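Local atomic coordinates of flap endonuclease 1 (PDB entry 3ORY), a protein that probably cuts the 5' flaps of branched DNA in replication and repair, as a structure-specific nuclease of the FEN1/XPG family. Residues 71-74 and 75-79; 78-81 and 82-86; 335-338 and 339-342. All blocks are in the same frame, centred on the assembly; numbering follows the deposited sequence.

Interaction 1: residues 71-74 and 75-79; sequences HLSG and LFYRT
Helix 70-84 of the XPG-type nuclease, largely buried at this contact, brings Ser73 and Tyr77 together one turn apart. Ser73 OG comes to the edge of the tyrosine ring, in its plane, 3.6 Å from Tyr77 CD2. The ring reaches back along the helix because Tyr77 CG stands anti to its own carbonyl carbon (chi1 -69°), which also sets Tyr77 CD2 3.3 Å from Ser73 O, at an oblique approach. In the backbone, Tyr77 N donates to Ser73 O at 3.0 Å in a nearly straight bond (171°). Phe76 turns its edge to the tyrosine, with Phe76 CD2 over the centre of one Tyr77 face. An alanine here in place of the tyrosine is likely to leave Phe76 without the face its edge meets and to open a gap beside Ser73 and Ala336 of helix 330-347. Farther round, Leu75 CB lies 3.3 Å from His71 O, and the leucine side chain packs on Ala149 and Leu153 of helix 143-156. Leu75 O takes two donors from Thr79, OG1 at 2.6 Å and N at 3.2 Å, while Thr79 OG1 is also bonded to Tyr91 OH. Such a doubled grip on one carbonyl is a familiar arrangement of threonine inside an alpha-helix.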
ATOM      1  N   HIS A  71       1.855  -2.697 -12.949  1.00 27.72           N
ATOM      2  CA  HIS A  71       2.117  -3.330 -11.655  1.00 27.21           C
ATOM      3  C   HIS A  71       3.449  -4.075 -11.661  1.00 27.49           C
ATOM      4  O   HIS A  71       4.174  -4.066 -10.664  1.00 27.06           O
ATOM      5  CB  HIS A  71       0.976  -4.294 -11.301  1.00 26.69           C
ATOM      6  CG  HIS A  71       0.755  -5.362 -12.319  1.00 25.70           C
ATOM      7  ND1 HIS A  71       0.464  -5.084 -13.637  1.00 27.13           N
ATOM      8  CD2 HIS A  71       0.785  -6.710 -12.217  1.00 23.75           C
ATOM      9  CE1 HIS A  71       0.330  -6.217 -14.304  1.00 26.01           C
ATOM     10  NE2 HIS A  71       0.511  -7.217 -13.462  1.00 26.75           N
ATOM     11  N   LEU A  72       3.767  -4.700 -12.792  1.00 27.23           N
ATOM     12  CA  LEU A  72       5.028  -5.422 -12.952  1.00 28.03           C
ATOM     13  C   LEU A  72       6.208  -4.477 -13.113  1.00 28.62           C
ATOM     14  O   LEU A  72       7.293  -4.763 -12.622  1.00 29.16           O
ATOM     15  CB  LEU A  72       4.974  -6.375 -14.159  1.00 27.84           C
ATOM     16  CG  LEU A  72       3.938  -7.488 -14.083  1.00 28.25           C
ATOM     17  CD1 LEU A  72       3.881  -8.272 -15.384  1.00 27.59           C
ATOM     18  CD2 LEU A  72       4.187  -8.423 -12.886  1.00 28.95           C
ATOM     19  N   SER A  73       5.991  -3.365 -13.812  1.00 28.91           N
ATOM     20  CA  SER A  73       7.022  -2.356 -13.996  1.00 29.57           C
ATOM     21  C   SER A  73       7.415  -1.732 -12.659  1.00 29.32           C
ATOM     22  O   SER A  73       8.599  -1.665 -12.312  1.00 29.48           O
ATOM     23  CB  SER A  73       6.539  -1.275 -14.957  1.00 30.30           C
ATOM     24  OG  SER A  73       7.589  -0.394 -15.260  1.00 31.51           O
ATOM     25  N   GLY A  74       6.414  -1.287 -11.908  1.00 28.70           N
ATOM     26  CA  GLY A  74       6.630  -0.812 -10.543  1.00 28.41           C
ATOM     27  C   GLY A  74       7.317  -1.826  -9.657  1.00 27.98           C
ATOM     28  O   GLY A  74       8.317  -1.512  -8.997  1.00 28.44           O
ATOM     29  N   LEU A  75       6.802  -3.053  -9.646  1.00 26.87           N
ATOM     30  CA  LEU A  75       7.365  -4.068  -8.788  1.00 26.88           C
ATOM     31  C   LEU A  75       8.844  -4.328  -9.119  1.00 27.55           C
ATOM     32  O   LEU A  75       9.666  -4.471  -8.223  1.00 27.64           O
ATOM     33  CB  LEU A  75       6.558  -5.359  -8.873  1.00 26.11           C
ATOM     34  CG  LEU A  75       6.826  -6.434  -7.817  1.00 25.87           C
ATOM     35  CD1 LEU A  75       6.493  -5.944  -6.418  1.00 24.73           C
ATOM     36  CD2 LEU A  75       5.993  -7.662  -8.133  1.00 22.64           C
ATOM     37  N   PHE A  76       9.161  -4.396 -10.404  1.00 27.61           N
ATOM     38  CA  PHE A  76      10.537  -4.598 -10.840  1.00 28.67           C
ATOM     39  C   PHE A  76      11.450  -3.439 -10.433  1.00 29.02           C
ATOM     40  O   PHE A  76      12.384  -3.619  -9.649  1.00 28.81           O
ATOM     41  CB  PHE A  76      10.570  -4.820 -12.356  1.00 29.02           C
ATOM     42  CG  PHE A  76      11.951  -5.069 -12.918  1.00 31.09           C
ATOM     43  CD1 PHE A  76      12.691  -6.191 -12.535  1.00 30.87           C
ATOM     44  CD2 PHE A  76      12.494  -4.197 -13.863  1.00 32.02           C
ATOM     45  CE1 PHE A  76      13.970  -6.422 -13.079  1.00 31.44           C
ATOM     46  CE2 PHE A  76      13.765  -4.423 -14.411  1.00 31.99           C
ATOM     47  CZ  PHE A  76      14.498  -5.537 -14.020  1.00 32.61           C
ATOM     48  N   TYR A  77      11.161  -2.253 -10.945  1.00 29.56           N
ATOM     49  CA  TYR A  77      12.059  -1.113 -10.772  1.00 31.42           C
ATOM     50  C   TYR A  77      12.132  -0.595  -9.338  1.00 31.46           C
ATOM     51  O   TYR A  77      13.209  -0.231  -8.874  1.00 31.96           O
ATOM     52  CB  TYR A  77      11.724   0.010 -11.762  1.00 31.80           C
ATOM     53  CG  TYR A  77      12.058  -0.367 -13.192  1.00 33.93           C
ATOM     54  CD1 TYR A  77      13.393  -0.524 -13.601  1.00 35.24           C
ATOM     55  CD2 TYR A  77      11.053  -0.564 -14.141  1.00 34.47           C
ATOM     56  CE1 TYR A  77      13.712  -0.874 -14.918  1.00 36.22           C
ATOM     57  CE2 TYR A  77      11.366  -0.910 -15.467  1.00 34.43           C
ATOM     58  CZ  TYR A  77      12.693  -1.067 -15.839  1.00 36.06           C
ATOM     59  OH  TYR A  77      13.004  -1.415 -17.135  1.00 37.43           O
ATOM     60  N   ARG A  78      10.995  -0.575  -8.640  1.00 30.71           N
ATOM     61  CA  ARG A  78      10.973  -0.110  -7.256  1.00 30.58           C
ATOM     62  C   ARG A  78      11.694  -1.081  -6.327  1.00 30.02           C
ATOM     63  O   ARG A  78      12.419  -0.650  -5.427  1.00 29.70           O
ATOM     64  CB  ARG A  78       9.540   0.131  -6.774  1.00 30.38           C
ATOM     65  CG  ARG A  78       9.404   0.507  -5.295  1.00 33.26           C
ATOM     66  CD  ARG A  78      10.112   1.829  -4.972  1.00 37.96           C
ATOM     67  NE  ARG A  78       9.676   2.923  -5.843  1.00 40.18           N
ATOM     68  CZ  ARG A  78       9.801   4.214  -5.540  1.00 42.94           C
ATOM     69  NH1 ARG A  78      10.331   4.579  -4.381  1.00 43.24           N
ATOM     70  NH2 ARG A  78       9.379   5.141  -6.388  1.00 44.09           N
ATOM     71  N   THR A  79      11.506  -2.384  -6.548  1.00 29.05           N
ATOM     72  CA  THR A  79      12.181  -3.389  -5.719  1.00 28.78           C
ATOM     73  C   THR A  79      13.697  -3.309  -5.892  1.00 29.75           C
ATOM     74  O   THR A  79      14.437  -3.427  -4.915  1.00 29.37           O
ATOM     75  CB  THR A  79      11.679  -4.819  -5.984  1.00 28.26           C
ATOM     76  OG1 THR A  79      10.265  -4.875  -5.740  1.00 26.99           O
ATOM     77  CG2 THR A  79      12.376  -5.825  -5.064  1.00 27.40           C
TER

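Interaction 2: residues 78-81 and 82-86; sequences RTIN and IVEAG
Arg78 starts the last turns of the helix by laying its CG against Ile82, 3.9 Å from Ile82 CD1, the two side chains crossing at about a right angle. The arginine chain bends at chi2 and chi3, and its guanidinium goes elsewhere, with NH2 bonded to Ser205 O and NH1 weakly to Leu202 O. Thr79 contributes its carbonyl: Val83 N donates to Thr79 O at 3.0 Å, nearly straight at 172°, and Val83 CG2 rests 3.4 Å from the same oxygen. Next, Ile80 lies side by side with Glu84, pointing the same way; its CG2 branch is 3.4 Å from Glu84 OE2, so a methyl group borders the carboxylate. Glu84 N donates to Ile80 O at 2.8 Å. Asn81 approaches Glu84 from the neighbouring position, with Asn81 OD1 3.6 Å from Glu84 OE1 and the amide and carboxylate planes 59° apart; as modelled, two oxygens face each other here, so no hydrogen bond is expected between them. Asn81 O accepts from Ala85 N at 3.0 Å. Gly86 then leaves helical geometry with a positive phi of 91°, its N bonded to Val83 O at 2.8 Å, and the chain finishes the helix in a Schellman motif.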
ATOM      1  N   ARG A  78      10.995  -0.575  -8.640  1.00 30.71           N
ATOM      2  CA  ARG A  78      10.973  -0.110  -7.256  1.00 30.58           C
ATOM      3  C   ARG A  78      11.694  -1.081  -6.327  1.00 30.02           C
ATOM      4  O   ARG A  78      12.419  -0.650  -5.427  1.00 29.70           O
ATOM      5  CB  ARG A  78       9.540   0.131  -6.774  1.00 30.38           C
ATOM      6  CG  ARG A  78       9.404   0.507  -5.295  1.00 33.26           C
ATOM      7  CD  ARG A  78      10.112   1.829  -4.972  1.00 37.96           C
ATOM      8  NE  ARG A  78       9.676   2.923  -5.843  1.00 40.18           N
ATOM      9  CZ  ARG A  78       9.801   4.214  -5.540  1.00 42.94           C
ATOM     10  NH1 ARG A  78      10.331   4.579  -4.381  1.00 43.24           N
ATOM     11  NH2 ARG A  78       9.379   5.141  -6.388  1.00 44.09           N
ATOM     12  N   THR A  79      11.506  -2.384  -6.548  1.00 29.05           N
ATOM     13  CA  THR A  79      12.181  -3.389  -5.719  1.00 28.78           C
ATOM     14  C   THR A  79      13.697  -3.309  -5.892  1.00 29.75           C
ATOM     15  O   THR A  79      14.437  -3.427  -4.915  1.00 29.37           O
ATOM     16  CB  THR A  79      11.679  -4.819  -5.984  1.00 28.26           C
ATOM     17  OG1 THR A  79      10.265  -4.875  -5.740  1.00 26.99           O
ATOM     18  CG2 THR A  79      12.376  -5.825  -5.064  1.00 27.40           C
ATOM     19  N   ILE A  80      14.136  -3.115  -7.135  1.00 30.36           N
ATOM     20  CA  ILE A  80      15.556  -2.888  -7.437  1.00 32.36           C
ATOM     21  C   ILE A  80      16.088  -1.699  -6.644  1.00 33.52           C
ATOM     22  O   ILE A  80      17.124  -1.809  -5.991  1.00 34.09           O
ATOM     23  CB  ILE A  80      15.813  -2.686  -8.950  1.00 32.17           C
ATOM     24  CG1 ILE A  80      15.573  -3.998  -9.692  1.00 31.93           C
ATOM     25  CG2 ILE A  80      17.268  -2.214  -9.214  1.00 33.42           C
ATOM     26  CD1 ILE A  80      15.726  -3.882 -11.196  1.00 31.59           C
ATOM     27  N   ASN A  81      15.363  -0.578  -6.682  1.00 34.81           N
ATOM     28  CA  ASN A  81      15.765   0.640  -5.952  1.00 36.22           C
ATOM     29  C   ASN A  81      15.885   0.418  -4.459  1.00 35.53           C
ATOM     30  O   ASN A  81      16.808   0.922  -3.819  1.00 35.51           O
ATOM     31  CB  ASN A  81      14.766   1.763  -6.170  1.00 37.28           C
ATOM     32  CG  ASN A  81      14.853   2.365  -7.539  1.00 41.95           C
ATOM     33  OD1 ASN A  81      15.953   2.600  -8.087  1.00 46.07           O
ATOM     34  ND2 ASN A  81      13.685   2.654  -8.109  1.00 45.84           N
ATOM     35  N   ILE A  82      14.930  -0.333  -3.919  1.00 34.17           N
ATOM     36  CA  ILE A  82      14.874  -0.642  -2.493  1.00 33.96           C
ATOM     37  C   ILE A  82      16.107  -1.458  -2.093  1.00 34.35           C
ATOM     38  O   ILE A  82      16.788  -1.133  -1.126  1.00 34.75           O
ATOM     39  CB  ILE A  82      13.540  -1.364  -2.159  1.00 32.64           C
ATOM     40  CG1 ILE A  82      12.389  -0.357  -2.190  1.00 32.30           C
ATOM     41  CG2 ILE A  82      13.590  -2.045  -0.816  1.00 32.86           C
ATOM     42  CD1 ILE A  82      11.010  -1.001  -2.064  1.00 29.54           C
ATOM     43  N   VAL A  83      16.400  -2.492  -2.872  1.00 34.43           N
ATOM     44  CA  VAL A  83      17.616  -3.295  -2.693  1.00 35.50           C
ATOM     45  C   VAL A  83      18.905  -2.463  -2.844  1.00 36.65           C
ATOM     46  O   VAL A  83      19.834  -2.621  -2.046  1.00 37.00           O
ATOM     47  CB  VAL A  83      17.623  -4.522  -3.639  1.00 35.31           C
ATOM     48  CG1 VAL A  83      18.983  -5.208  -3.644  1.00 35.96           C
ATOM     49  CG2 VAL A  83      16.520  -5.522  -3.226  1.00 34.15           C
ATOM     50  N   GLU A  84      18.947  -1.576  -3.843  1.00 37.42           N
ATOM     51  CA  GLU A  84      20.108  -0.680  -4.065  1.00 38.95           C
ATOM     52  C   GLU A  84      20.346   0.272  -2.895  1.00 39.55           C
ATOM     53  O   GLU A  84      21.475   0.720  -2.659  1.00 40.53           O
ATOM     54  CB  GLU A  84      19.960   0.114  -5.369  1.00 39.23           C
ATOM     55  CG  GLU A  84      20.262  -0.711  -6.623  1.00 41.24           C
ATOM     56  CD  GLU A  84      19.846  -0.040  -7.925  1.00 44.20           C
ATOM     57  OE1 GLU A  84      19.160   1.002  -7.883  1.00 46.15           O
ATOM     58  OE2 GLU A  84      20.201  -0.567  -9.002  1.00 45.94           O
ATOM     59  N   ALA A  85      19.276   0.582  -2.169  1.00 38.63           N
ATOM     60  CA  ALA A  85      19.370   1.373  -0.953  1.00 38.69           C
ATOM     61  C   ALA A  85      19.829   0.555   0.260  1.00 38.48           C
ATOM     62  O   ALA A  85      20.040   1.114   1.339  1.00 38.70           O
ATOM     63  CB  ALA A  85      18.038   2.037  -0.668  1.00 38.42           C
ATOM     64  N   GLY A  86      19.971  -0.761   0.091  1.00 37.89           N
ATOM     65  CA  GLY A  86      20.425  -1.638   1.179  1.00 37.75           C
ATOM     66  C   GLY A  86      19.306  -2.231   2.024  1.00 36.75           C
ATOM     67  O   GLY A  86      19.561  -2.937   3.004  1.00 36.68           O
TER

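Interaction 3: residues 335-338 and 339-342; sequences TALE and RYVK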
ATOM      1  N   THR A 335      19.978  -3.694 -18.550  1.00 37.12           N
ATOM      2  CA  THR A 335      20.733  -2.687 -17.792  1.00 37.66           C
ATOM      3  C   THR A 335      20.348  -2.710 -16.300  1.00 37.22           C
ATOM      4  O   THR A 335      21.222  -2.743 -15.431  1.00 37.03           O
ATOM      5  CB  THR A 335      20.549  -1.262 -18.394  1.00 37.88           C
ATOM      6  OG1 THR A 335      21.007  -1.256 -19.750  1.00 39.14           O
ATOM      7  CG2 THR A 335      21.337  -0.231 -17.618  1.00 39.02           C
ATOM      8  N   ALA A 336      19.044  -2.721 -16.011  1.00 36.46           N
ATOM      9  CA  ALA A 336      18.582  -2.779 -14.622  1.00 35.94           C
ATOM     10  C   ALA A 336      19.045  -4.062 -13.923  1.00 35.94           C
ATOM     11  O   ALA A 336      19.486  -4.019 -12.773  1.00 35.62           O
ATOM     12  CB  ALA A 336      17.063  -2.634 -14.543  1.00 35.39           C
ATOM     13  N   LEU A 337      18.941  -5.198 -14.617  1.00 35.69           N
ATOM     14  CA  LEU A 337      19.400  -6.475 -14.061  1.00 35.91           C
ATOM     15  C   LEU A 337      20.904  -6.469 -13.731  1.00 37.44           C
ATOM     16  O   LEU A 337      21.311  -6.951 -12.671  1.00 37.11           O
ATOM     17  CB  LEU A 337      19.058  -7.640 -14.997  1.00 35.58           C
ATOM     18  CG  LEU A 337      17.600  -8.118 -14.983  1.00 33.65           C
ATOM     19  CD1 LEU A 337      17.355  -9.054 -16.165  1.00 33.26           C
ATOM     20  CD2 LEU A 337      17.230  -8.779 -13.638  1.00 31.64           C
ATOM     21  N   GLU A 338      21.713  -5.918 -14.635  1.00 38.92           N
ATOM     22  CA  GLU A 338      23.148  -5.743 -14.389  1.00 41.15           C
ATOM     23  C   GLU A 338      23.386  -5.054 -13.048  1.00 41.48           C
ATOM     24  O   GLU A 338      24.146  -5.548 -12.211  1.00 42.09           O
ATOM     25  CB  GLU A 338      23.791  -4.899 -15.488  1.00 42.10           C
ATOM     26  CG  GLU A 338      23.841  -5.527 -16.862  1.00 44.98           C
ATOM     27  CD  GLU A 338      24.412  -4.565 -17.897  1.00 48.89           C
ATOM     28  OE1 GLU A 338      24.996  -3.536 -17.493  1.00 50.70           O
ATOM     29  OE2 GLU A 338      24.273  -4.833 -19.107  1.00 51.61           O
ATOM     30  N   ARG A 339      22.727  -3.915 -12.846  1.00 41.59           N
ATOM     31  CA  ARG A 339      22.849  -3.168 -11.595  1.00 42.04           C
ATOM     32  C   ARG A 339      22.259  -3.934 -10.414  1.00 40.65           C
ATOM     33  O   ARG A 339      22.849  -3.965  -9.332  1.00 40.54           O
ATOM     34  CB  ARG A 339      22.200  -1.788 -11.727  1.00 42.59           C
ATOM     35  CG  ARG A 339      23.074  -0.779 -12.446  1.00 46.73           C
ATOM     36  CD  ARG A 339      22.244   0.268 -13.162  1.00 51.77           C
ATOM     37  NE  ARG A 339      23.050   0.991 -14.151  1.00 56.87           N
ATOM     38  CZ  ARG A 339      22.558   1.826 -15.066  1.00 58.67           C
ATOM     39  NH1 ARG A 339      23.372   2.431 -15.921  1.00 59.80           N
ATOM     40  NH2 ARG A 339      21.248   2.055 -15.132  1.00 59.66           N
ATOM     41  N   TYR A 340      21.110  -4.571 -10.633  1.00 39.10           N
ATOM     42  CA  TYR A 340      20.423  -5.280  -9.565  1.00 38.02           C
ATOM     43  C   TYR A 340      21.231  -6.447  -9.011  1.00 38.63           C
ATOM     44  O   TYR A 340      21.324  -6.599  -7.793  1.00 38.33           O
ATOM     45  CB  TYR A 340      19.028  -5.750 -10.009  1.00 37.06           C
ATOM     46  CG  TYR A 340      18.320  -6.645  -9.010  1.00 35.35           C
ATOM     47  CD1 TYR A 340      17.998  -6.187  -7.721  1.00 35.54           C
ATOM     48  CD2 TYR A 340      17.950  -7.946  -9.358  1.00 35.61           C
ATOM     49  CE1 TYR A 340      17.326  -7.017  -6.802  1.00 34.48           C
ATOM     50  CE2 TYR A 340      17.276  -8.780  -8.452  1.00 34.37           C
ATOM     51  CZ  TYR A 340      16.975  -8.306  -7.176  1.00 34.32           C
ATOM     52  OH  TYR A 340      16.326  -9.141  -6.293  1.00 34.87           O
ATOM     53  N   VAL A 341      21.815  -7.264  -9.888  1.00 39.35           N
ATOM     54  CA  VAL A 341      22.598  -8.416  -9.418  1.00 40.76           C
ATOM     55  C   VAL A 341      23.817  -7.986  -8.588  1.00 42.27           C
ATOM     56  O   VAL A 341      24.146  -8.621  -7.582  1.00 42.25           O
ATOM     57  CB  VAL A 341      22.985  -9.424 -10.547  1.00 40.99           C
ATOM     58  CG1 VAL A 341      21.725 -10.040 -11.176  1.00 40.32           C
ATOM     59  CG2 VAL A 341      23.876  -8.792 -11.614  1.00 41.81           C
ATOM     60  N   LYS A 342      24.459  -6.894  -8.995  1.00 43.87           N
ATOM     61  CA  LYS A 342      25.589  -6.353  -8.238  1.00 45.95           C
ATOM     62  C   LYS A 342      25.154  -5.878  -6.856  1.00 45.82           C
ATOM     63  O   LYS A 342      25.752  -6.255  -5.847  1.00 45.99           O
ATOM     64  CB  LYS A 342      26.293  -5.234  -9.012  1.00 47.07           C
ATOM     65  CG  LYS A 342      26.988  -5.687 -10.313  1.00 50.23           C
ATOM     66  CD  LYS A 342      28.283  -6.502 -10.075  1.00 55.93           C
ATOM     67  CE  LYS A 342      28.026  -8.022  -9.969  1.00 57.23           C
ATOM     68  NZ  LYS A 342      27.458  -8.621 -11.217  1.00 58.51           N
TER
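Thr335 and Arg339 meet through their side chains on helix 330-347, lying side by side and pointing the same way. Thr335 CG2 sits over one face of the guanidinium, offset toward its rim and 3.4 Å from Arg339 NH2. The arginine gets there by running extended from CG to NE, back along the helix past Thr335 O. The hydroxyl of Thr335 has a different role, being bonded to Asp331 O one turn earlier.

Apolar packing joins Leu337 to Tyr340, with Leu337 CD2 4.4 Å from Tyr340 CD2 and oblique to the ring. Tyr340 CG is anti to the backbone N (chi1 173°), which carries the ring off toward the interior, where Tyr340 OH bonds to Met156 O.

Backbone hydrogen bonds hold the turns together: Tyr340 N donates to Ala336 O at 2.7 Å, and bonds from Arg339 N to Thr335 O and from Val341 N to Leu337 O flank it. A methyl group also rests on a carbonyl oxygen here, since Val341 CG2, wedged between its own backbone N and carbonyl carbon, is 3.3 Å from Glu338 O.

The helix is thus amphipathic: Ala336, Leu337 and Tyr340 are buried, while exposed Glu338, Arg339 and Lys342 carry the charge, and across these two segments Arg339 meets a methyl group rather than a carboxylate.

Interactions 1 and 2 are consecutive parts of helix 70-84, their centres about 10 Å apart, sharing Arg78 and Thr79; interaction 2 takes the helix to its end, ahead of strand 88-93. Interaction 3 comes much later in the chain, on helix 330-347, with its centre about 14 Å from that of interaction 1 and about 11 Å from that of interaction 2. The two helices pack directly: Ala336 CB is 3.8 Å from Phe76 CE2 and also touches Tyr77 and Ile80, while Tyr340 meets Ile80 and Val83. A helix near the C-terminal end of the model therefore covers one from the XPG N-terminal domain, tying distant parts of the sequence together.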